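Local coordinates for second substrate binding domain of putative amino acid ABC transporter (Streptococcus pneumoniae, PDB 4OEN), which probably captures an amino acid outside the cell and delivers it to the membrane-embedded part of an ABC importer, at residues L32-F42 with L197-L208; Y87-V95 with D154-L163. All coordinates share one frame; numbering follows the deposited sequence. Where two conformers were deposited one is given.

Interaction 1: residues L32-F42 with L197-L208. With SO4 (sulfate ion), chain C.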
# COMPACT_ATOMS: atom_id res chain seq x y z
N LEU A 32 0.16 -6.32 -11.73
CA LEU A 32 1.02 -5.34 -12.37
C LEU A 32 2.29 -5.99 -12.93
O LEU A 32 2.65 -5.75 -14.07
CB LEU A 32 1.38 -4.23 -11.38
CG LEU A 32 2.37 -3.18 -11.89
CD1 LEU A 32 1.78 -2.41 -13.04
CD2 LEU A 32 2.76 -2.28 -10.74
N ILE A 33 2.96 -6.84 -12.15
CA ILE A 33 4.20 -7.41 -12.68
C ILE A 33 3.91 -8.33 -13.87
O ILE A 33 4.66 -8.34 -14.85
CB ILE A 33 5.01 -8.16 -11.58
CG1 ILE A 33 6.43 -8.44 -12.08
CG2 ILE A 33 4.29 -9.43 -11.09
CD1 ILE A 33 7.19 -7.18 -12.45
N LYS A 34 2.81 -9.07 -13.82
CA LYS A 34 2.42 -9.92 -14.94
C LYS A 34 2.12 -9.12 -16.20
O LYS A 34 2.51 -9.52 -17.29
CB LYS A 34 1.21 -10.76 -14.57
CG LYS A 34 1.52 -11.81 -13.53
CD LYS A 34 0.27 -12.49 -13.06
CE LYS A 34 0.55 -13.30 -11.82
NZ LYS A 34 -0.64 -14.05 -11.36
N ALA A 35 1.42 -7.99 -16.05
CA ALA A 35 1.11 -7.15 -17.21
C ALA A 35 2.36 -6.51 -17.80
O ALA A 35 2.46 -6.32 -19.02
CB ALA A 35 0.10 -6.07 -16.83
N ILE A 36 3.30 -6.15 -16.93
CA ILE A 36 4.54 -5.54 -17.38
C ILE A 36 5.39 -6.57 -18.11
O ILE A 36 5.96 -6.30 -19.16
CB ILE A 36 5.29 -4.91 -16.20
CG1 ILE A 36 4.55 -3.63 -15.78
CG2 ILE A 36 6.74 -4.60 -16.55
CD1 ILE A 36 5.18 -2.87 -14.62
N ALA A 37 5.47 -7.78 -17.56
CA ALA A 37 6.25 -8.83 -18.21
C ALA A 37 5.72 -9.11 -19.61
O ALA A 37 6.48 -9.28 -20.56
CB ALA A 37 6.23 -10.10 -17.36
N LYS A 38 4.40 -9.13 -19.73
CA LYS A 38 3.78 -9.42 -21.01
C LYS A 38 3.97 -8.26 -21.99
O LYS A 38 4.21 -8.48 -23.18
CB LYS A 38 2.30 -9.72 -20.81
CG LYS A 38 1.57 -10.09 -22.09
CD LYS A 38 0.16 -10.56 -21.81
CE LYS A 38 -0.54 -10.98 -23.10
NZ LYS A 38 -1.89 -11.54 -22.84
N ASP A 39 3.88 -7.03 -21.49
CA ASP A 39 4.06 -5.84 -22.32
C ASP A 39 5.49 -5.74 -22.86
O ASP A 39 5.72 -5.33 -24.00
CB ASP A 39 3.72 -4.59 -21.51
CG ASP A 39 3.96 -3.31 -22.29
OD1 ASP A 39 3.11 -2.97 -23.14
OD2 ASP A 39 4.97 -2.62 -22.05
N GLN A 40 6.44 -6.13 -22.02
CA GLN A 40 7.86 -5.96 -22.30
C GLN A 40 8.52 -7.21 -22.86
O GLN A 40 9.69 -7.20 -23.20
CB GLN A 40 8.57 -5.54 -21.02
CG GLN A 40 8.19 -4.15 -20.58
CD GLN A 40 8.70 -3.09 -21.53
OE1 GLN A 40 9.91 -2.95 -21.72
NE2 GLN A 40 7.78 -2.34 -22.14
N GLY A 41 7.75 -8.30 -22.91
CA GLY A 41 8.22 -9.52 -23.54
C GLY A 41 9.27 -10.28 -22.77
O GLY A 41 10.13 -10.93 -23.37
N PHE A 42 9.23 -10.21 -21.44
CA PHE A 42 10.05 -11.13 -20.66
C PHE A 42 9.19 -12.11 -19.87
O PHE A 42 7.99 -11.90 -19.70
CB PHE A 42 11.05 -10.39 -19.75
CG PHE A 42 10.43 -9.47 -18.73
CD1 PHE A 42 10.12 -9.91 -17.45
CD2 PHE A 42 10.25 -8.12 -19.02
CE1 PHE A 42 9.59 -9.04 -16.50
CE2 PHE A 42 9.73 -7.24 -18.08
CZ PHE A 42 9.39 -7.70 -16.82
N LEU A 197 16.10 -5.05 -16.06
CA LEU A 197 14.79 -5.36 -15.51
C LEU A 197 14.12 -4.10 -14.97
O LEU A 197 12.91 -3.91 -15.12
CB LEU A 197 14.92 -6.39 -14.40
CG LEU A 197 13.64 -6.89 -13.72
CD1 LEU A 197 12.62 -7.38 -14.74
CD2 LEU A 197 14.01 -8.00 -12.73
N ILE A 198 14.91 -3.22 -14.34
CA ILE A 198 14.38 -1.93 -13.91
C ILE A 198 13.96 -1.10 -15.12
O ILE A 198 12.87 -0.50 -15.13
CB ILE A 198 15.42 -1.13 -13.08
CG1 ILE A 198 15.65 -1.80 -11.72
CG2 ILE A 198 15.00 0.33 -12.92
CD1 ILE A 198 14.38 -1.87 -10.84
N GLU A 199 14.80 -1.08 -16.15
CA GLU A 199 14.50 -0.37 -17.39
C GLU A 199 13.17 -0.84 -17.99
O GLU A 199 12.31 -0.02 -18.34
CB GLU A 199 15.62 -0.55 -18.42
CG GLU A 199 16.95 0.07 -18.03
CD GLU A 199 18.05 -0.15 -19.07
OE1 GLU A 199 17.72 -0.39 -20.26
OE2 GLU A 199 19.24 -0.09 -18.70
N MET A 200 12.99 -2.15 -18.09
CA MET A 200 11.76 -2.70 -18.64
C MET A 200 10.56 -2.48 -17.72
O MET A 200 9.44 -2.28 -18.20
CB MET A 200 11.93 -4.19 -18.95
CG MET A 200 12.87 -4.43 -20.12
SD MET A 200 12.94 -6.14 -20.64
CE MET A 200 13.65 -6.91 -19.18
N PHE A 201 10.78 -2.53 -16.41
CA PHE A 201 9.66 -2.28 -15.51
C PHE A 201 9.16 -0.87 -15.72
O PHE A 201 7.95 -0.64 -15.84
CB PHE A 201 10.05 -2.50 -14.05
CG PHE A 201 8.89 -2.31 -13.09
CD1 PHE A 201 8.17 -3.41 -12.63
CD2 PHE A 201 8.51 -1.05 -12.67
CE1 PHE A 201 7.09 -3.23 -11.75
CE2 PHE A 201 7.45 -0.86 -11.80
CZ PHE A 201 6.73 -1.96 -11.34
N ASN A 202 10.07 0.09 -15.76
CA ASN A 202 9.68 1.48 -15.91
C ASN A 202 9.00 1.72 -17.25
O ASN A 202 8.05 2.49 -17.33
CB ASN A 202 10.88 2.40 -15.76
CG ASN A 202 11.40 2.46 -14.33
OD1 ASN A 202 10.69 2.10 -13.40
ND2 ASN A 202 12.62 2.94 -14.17
N ASN A 203 9.51 1.10 -18.31
CA ASN A 203 8.89 1.25 -19.63
C ASN A 203 7.51 0.60 -19.68
O ASN A 203 6.57 1.15 -20.26
CB ASN A 203 9.78 0.67 -20.72
CG ASN A 203 11.01 1.51 -20.96
OD1 ASN A 203 11.04 2.68 -20.60
ND2 ASN A 203 12.01 0.93 -21.59
N GLY A 204 7.40 -0.58 -19.08
CA GLY A 204 6.14 -1.30 -19.01
C GLY A 204 5.12 -0.49 -18.23
O GLY A 204 3.97 -0.37 -18.63
N LEU A 205 5.55 0.08 -17.10
CA LEU A 205 4.67 0.89 -16.28
C LEU A 205 4.14 2.09 -17.07
O LEU A 205 2.93 2.38 -17.05
CB LEU A 205 5.39 1.36 -15.02
CG LEU A 205 4.57 2.25 -14.07
CD1 LEU A 205 3.38 1.51 -13.50
CD2 LEU A 205 5.45 2.77 -12.94
N ALA A 206 5.03 2.77 -17.78
CA ALA A 206 4.63 3.93 -18.58
C ALA A 206 3.62 3.52 -19.66
O ALA A 206 2.64 4.22 -19.90
CB ALA A 206 5.84 4.59 -19.21
N ASN A 207 3.87 2.39 -20.31
CA ASN A 207 2.93 1.91 -21.33
C ASN A 207 1.56 1.60 -20.74
O ASN A 207 0.54 1.97 -21.30
CB ASN A 207 3.48 0.67 -22.03
CG ASN A 207 4.66 0.98 -22.92
OD1 ASN A 207 4.85 2.13 -23.32
ND2 ASN A 207 5.46 -0.04 -23.24
N LEU A 208 1.54 0.93 -19.59
CA LEU A 208 0.27 0.59 -18.96
C LEU A 208 -0.47 1.83 -18.45
O LEU A 208 -1.69 1.87 -18.42
CB LEU A 208 0.49 -0.40 -17.81
CG LEU A 208 1.04 -1.76 -18.25
CD1 LEU A 208 1.32 -2.65 -17.04
CD2 LEU A 208 0.11 -2.47 -19.23
S SO4 C . 8.57 -0.16 -25.25
O1 SO4 C . 7.77 -1.35 -25.53
O2 SO4 C . 8.19 0.91 -26.17
O3 SO4 C . 8.35 0.28 -23.88
O4 SO4 C . 9.98 -0.47 -25.43
O HOH W 1 11.55 -1.29 -22.96

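Interaction 2: residues Y87-V95 with D154-L163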
# COMPACT_ATOMS: atom_id res chain seq x y z
N TYR A 87 2.86 3.71 -6.98
CA TYR A 87 1.78 4.04 -6.04
C TYR A 87 2.29 4.95 -4.94
O TYR A 87 3.25 4.60 -4.25
CB TYR A 87 1.19 2.76 -5.43
CG TYR A 87 -0.03 3.04 -4.59
CD1 TYR A 87 -1.24 3.38 -5.19
CD2 TYR A 87 0.02 2.97 -3.20
CE1 TYR A 87 -2.36 3.63 -4.43
CE2 TYR A 87 -1.11 3.22 -2.43
CZ TYR A 87 -2.29 3.55 -3.06
OH TYR A 87 -3.42 3.81 -2.32
N THR A 88 1.64 6.09 -4.78
CA THR A 88 1.95 6.99 -3.68
C THR A 88 1.10 6.61 -2.49
O THR A 88 -0.13 6.68 -2.57
CB THR A 88 1.70 8.46 -4.03
OG1 THR A 88 2.53 8.82 -5.14
CG2 THR A 88 2.02 9.36 -2.83
N ALA A 89 1.77 6.22 -1.42
CA ALA A 89 1.10 5.75 -0.21
C ALA A 89 0.75 6.93 0.67
O ALA A 89 1.59 7.77 0.96
CB ALA A 89 1.98 4.78 0.54
N ASN A 90 -0.52 7.00 1.06
CA ASN A 90 -1.01 8.07 1.91
C ASN A 90 -1.54 7.53 3.22
O ASN A 90 -1.92 6.37 3.30
CB ASN A 90 -2.15 8.85 1.25
CG ASN A 90 -1.76 9.49 -0.06
OD1 ASN A 90 -0.73 10.14 -0.17
ND2 ASN A 90 -2.61 9.35 -1.06
N THR A 91 -1.55 8.39 4.24
CA THR A 91 -2.39 8.18 5.41
C THR A 91 -3.67 8.98 5.17
O THR A 91 -3.63 10.03 4.54
CB THR A 91 -1.69 8.63 6.72
OG1 THR A 91 -2.60 8.47 7.81
CG2 THR A 91 -1.28 10.07 6.65
N ILE A 92 -4.81 8.47 5.63
CA ILE A 92 -6.09 9.10 5.31
C ILE A 92 -7.08 8.88 6.44
O ILE A 92 -7.02 7.89 7.16
CB ILE A 92 -6.64 8.56 3.96
CG1 ILE A 92 -7.71 9.47 3.37
CG2 ILE A 92 -7.15 7.13 4.09
CD1 ILE A 92 -8.04 9.11 1.92
N LEU A 93 -7.98 9.85 6.61
CA LEU A 93 -9.03 9.73 7.61
C LEU A 93 -10.16 8.81 7.13
O LEU A 93 -10.59 8.89 5.98
CB LEU A 93 -9.60 11.11 7.95
CG LEU A 93 -10.41 11.17 9.25
CD1 LEU A 93 -9.49 11.28 10.46
CD2 LEU A 93 -11.43 12.32 9.21
N GLY A 94 -10.68 7.98 8.03
CA GLY A 94 -11.84 7.14 7.74
C GLY A 94 -12.96 7.43 8.72
O GLY A 94 -12.69 7.60 9.91
N VAL A 95 -14.20 7.52 8.23
CA VAL A 95 -15.38 7.65 9.08
C VAL A 95 -16.53 6.78 8.57
O VAL A 95 -16.50 6.31 7.43
CB VAL A 95 -15.86 9.13 9.18
CG1 VAL A 95 -14.81 10.01 9.82
CG2 VAL A 95 -16.26 9.67 7.79
N ASP A 154 -14.82 8.74 16.82
CA ASP A 154 -15.51 9.46 15.75
C ASP A 154 -14.90 9.25 14.37
O ASP A 154 -15.55 9.51 13.35
CB ASP A 154 -15.51 10.95 16.09
CG ASP A 154 -16.23 11.22 17.39
OD1 ASP A 154 -17.47 11.08 17.41
OD2 ASP A 154 -15.56 11.57 18.39
N ALA A 155 -13.66 8.79 14.33
CA ALA A 155 -12.91 8.65 13.09
C ALA A 155 -11.72 7.77 13.35
O ALA A 155 -11.37 7.52 14.52
CB ALA A 155 -12.46 10.01 12.56
N VAL A 156 -11.12 7.29 12.27
CA VAL A 156 -9.82 6.62 12.34
C VAL A 156 -8.87 7.28 11.35
O VAL A 156 -9.29 7.96 10.41
CB VAL A 156 -9.89 5.12 11.99
CG1 VAL A 156 -10.88 4.40 12.89
CG2 VAL A 156 -10.27 4.93 10.51
N MET A 157 -7.58 7.10 11.59
CA MET A 157 -6.55 7.44 10.61
C MET A 157 -5.84 6.14 10.24
O MET A 157 -5.38 5.43 11.13
CB MET A 157 -5.57 8.46 11.18
CG MET A 157 -4.80 9.25 10.14
SD MET A 157 -5.75 10.65 9.56
CE MET A 157 -4.77 11.21 8.16
N ASP A 158 -5.73 5.83 8.95
CA ASP A 158 -5.13 4.55 8.53
C ASP A 158 -4.46 4.68 7.17
O ASP A 158 -4.57 5.71 6.51
CB ASP A 158 -6.21 3.46 8.48
CG ASP A 158 -5.68 2.03 8.70
OD1 ASP A 158 -4.45 1.75 8.71
OD2 ASP A 158 -6.55 1.15 8.87
N ASP A 159 -3.80 3.61 6.74
CA ASP A 159 -3.20 3.58 5.42
C ASP A 159 -4.29 3.64 4.36
O ASP A 159 -5.25 2.85 4.40
CB ASP A 159 -2.39 2.30 5.24
CG ASP A 159 -1.18 2.25 6.14
OD1 ASP A 159 -0.40 3.22 6.10
OD2 ASP A 159 -1.02 1.25 6.88
N GLU A 160 -4.11 4.54 3.40
CA GLU A 160 -5.11 4.70 2.35
C GLU A 160 -5.38 3.42 1.53
O GLU A 160 -6.54 3.09 1.32
CB GLU A 160 -4.74 5.85 1.41
CG GLU A 160 -5.67 5.91 0.21
CD GLU A 160 -5.56 7.19 -0.59
OE1 GLU A 160 -5.12 8.23 -0.04
OE2 GLU A 160 -5.93 7.15 -1.79
N PRO A 161 -4.34 2.67 1.09
CA PRO A 161 -4.73 1.50 0.30
C PRO A 161 -5.50 0.45 1.10
O PRO A 161 -6.32 -0.28 0.55
CB PRO A 161 -3.38 0.94 -0.18
CG PRO A 161 -2.35 1.54 0.73
CD PRO A 161 -2.88 2.88 1.13
N VAL A 162 -5.25 0.39 2.41
CA VAL A 162 -5.97 -0.56 3.26
C VAL A 162 -7.42 -0.14 3.42
O VAL A 162 -8.35 -0.94 3.25
CB VAL A 162 -5.29 -0.67 4.65
CG1 VAL A 162 -6.16 -1.45 5.61
CG2 VAL A 162 -3.93 -1.33 4.51
N LEU A 163 -7.61 1.14 3.71
CA LEU A 163 -8.96 1.67 3.86
C LEU A 163 -9.73 1.61 2.55
O LEU A 163 -10.88 1.18 2.54
CB LEU A 163 -8.91 3.11 4.37
CG LEU A 163 -9.36 3.32 5.81
CD1 LEU A 163 -9.13 4.77 6.22
CD2 LEU A 163 -10.83 2.93 5.95
O HOH W 2 -5.54 4.97 -3.37
O HOH W 3 -0.36 4.09 3.24

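Interaction 1: residues L32-F42 with L197-L208
Phe201 takes the CD1 methyl of Ile36 over one face of its ring, a CH-pi contact 3.6 Å from Ile36 CD1 to the ring centroid, while Ile33 CD1 comes up to the rim of the ring, level with it. The Phe42 ring has Ala37 CA over one face, toward the rim; Leu197 CD1 approaches it off-centre, and Met200 adds an oblique Met-aromatic contact, its bent chain bringing CE to 3.6 Å from Phe42 CD2. The helical segments 32-40 and 197-208 cross at 98°, their axes 8.7 Å apart at closest approach, a worked example of knobs-into-holes packing about a glycine. Ile36 drops among Phe201, Gly204, Leu205 and Leu208, and Gln40 among Met200, Asn203, Gly204 and Asn207; with no side chain at Gly204, its CA comes within 4.8 Å of Ile36 CA.

The polar side of the contact is organised round Asp39 OD2. Its syn lone pair takes a nearly straight bond from Asn207 ND2 (2.9 Å, 174°), and Gln40 NE2 donates a second hydrogen bond from the anti side, tilted 28° out of the carboxylate plane. Both amides also donate to O3 of a sulfate, probably from the crystallisation liquor, and one water links Gln40 OE1, Asn203 ND2 and sulfate O4.

Around this pair, Phe187 of strand 180-190 stacks on Phe201, Tyr5 meets Phe42 edge-to-face, strand 44-47 packs against Ile33, and Phe214 of helix 213-222 touches Leu32, Leu205 and Leu208.

Interaction 2: residues Y87-V95 with D154-L163
Ile92 and Asp158 exchange two backbone hydrogen bonds, as do Gly94 and Val156, so that strands 87-95 and 155-159 are joined by two antiparallel hydrogen-bonded pairs; the bond from Gly94 N to Val156 O measures 2.8 Å. Between them lies the non-hydrogen-bonded pair of Leu93 and Met157, their CA atoms 4.5 Å apart, an illustration of how an antiparallel register fixes which side chains meet. The pairing carries over into the first turn of the helix, where Glu160 N donates to Asn90 O at 2.9 Å.

Side-chain polar contacts gather at this junction. With its CG anti to the backbone N (chi1 172°) and an extended chain, Glu160 lies alongside Asn90, pointing the same way. Asn90 ND2 reaches Glu160 OE1 from above the carboxylate plane, at 2.9 Å. Glu160 OE2 is bridged by a water to Tyr87 OH and also forms a salt bridge with Lys164, which should favour the charged carboxylate. A second water donates to both Asn90 O and Asp159 OD1.

Apolar packing divides between the two faces. On that of Ile92, its CG2 meets Leu163 CD1 at 3.7 Å, and the same methyl of Leu163 approaches Gly94 CA. On that of Leu93 and Met157, Leu93 CD1 touches Ala155 CB at 3.9 Å. Beyond the paired residues, Pro161 packs against Tyr87, its CD at the ring edge.

Helix 141-150 backs the Asp158 face, Tyr145 OH bonding Asp158 OD2, while helix 119-126 lies against Met157, and its Ser120 OG is hydrogen-bonded to Thr91 OG1. Strand 87-96 also pairs with strands 173-174 and 180-190, and strand 155-159 with strand 111-115.

Overall arrangement
From the N terminus, the chain passes through helix 28-40, the first half of interaction 1, whose partner helix 195-210 comes only near the C-terminal end; that contact therefore closes a long loop. Strand 87-96 opens interaction 2 within it, and strand 155-159 with the start of helix 160-168 closes this shorter inner loop, so the two nest and do not cross. The centres of interactions 1 and 2 lie about 29 Å apart, on opposite sides of the chain's centre. In the type II periplasmic binding protein fold, this separation is consistent with one contact joining early and late segments within one lobe and the other building the sheet of the second lobe.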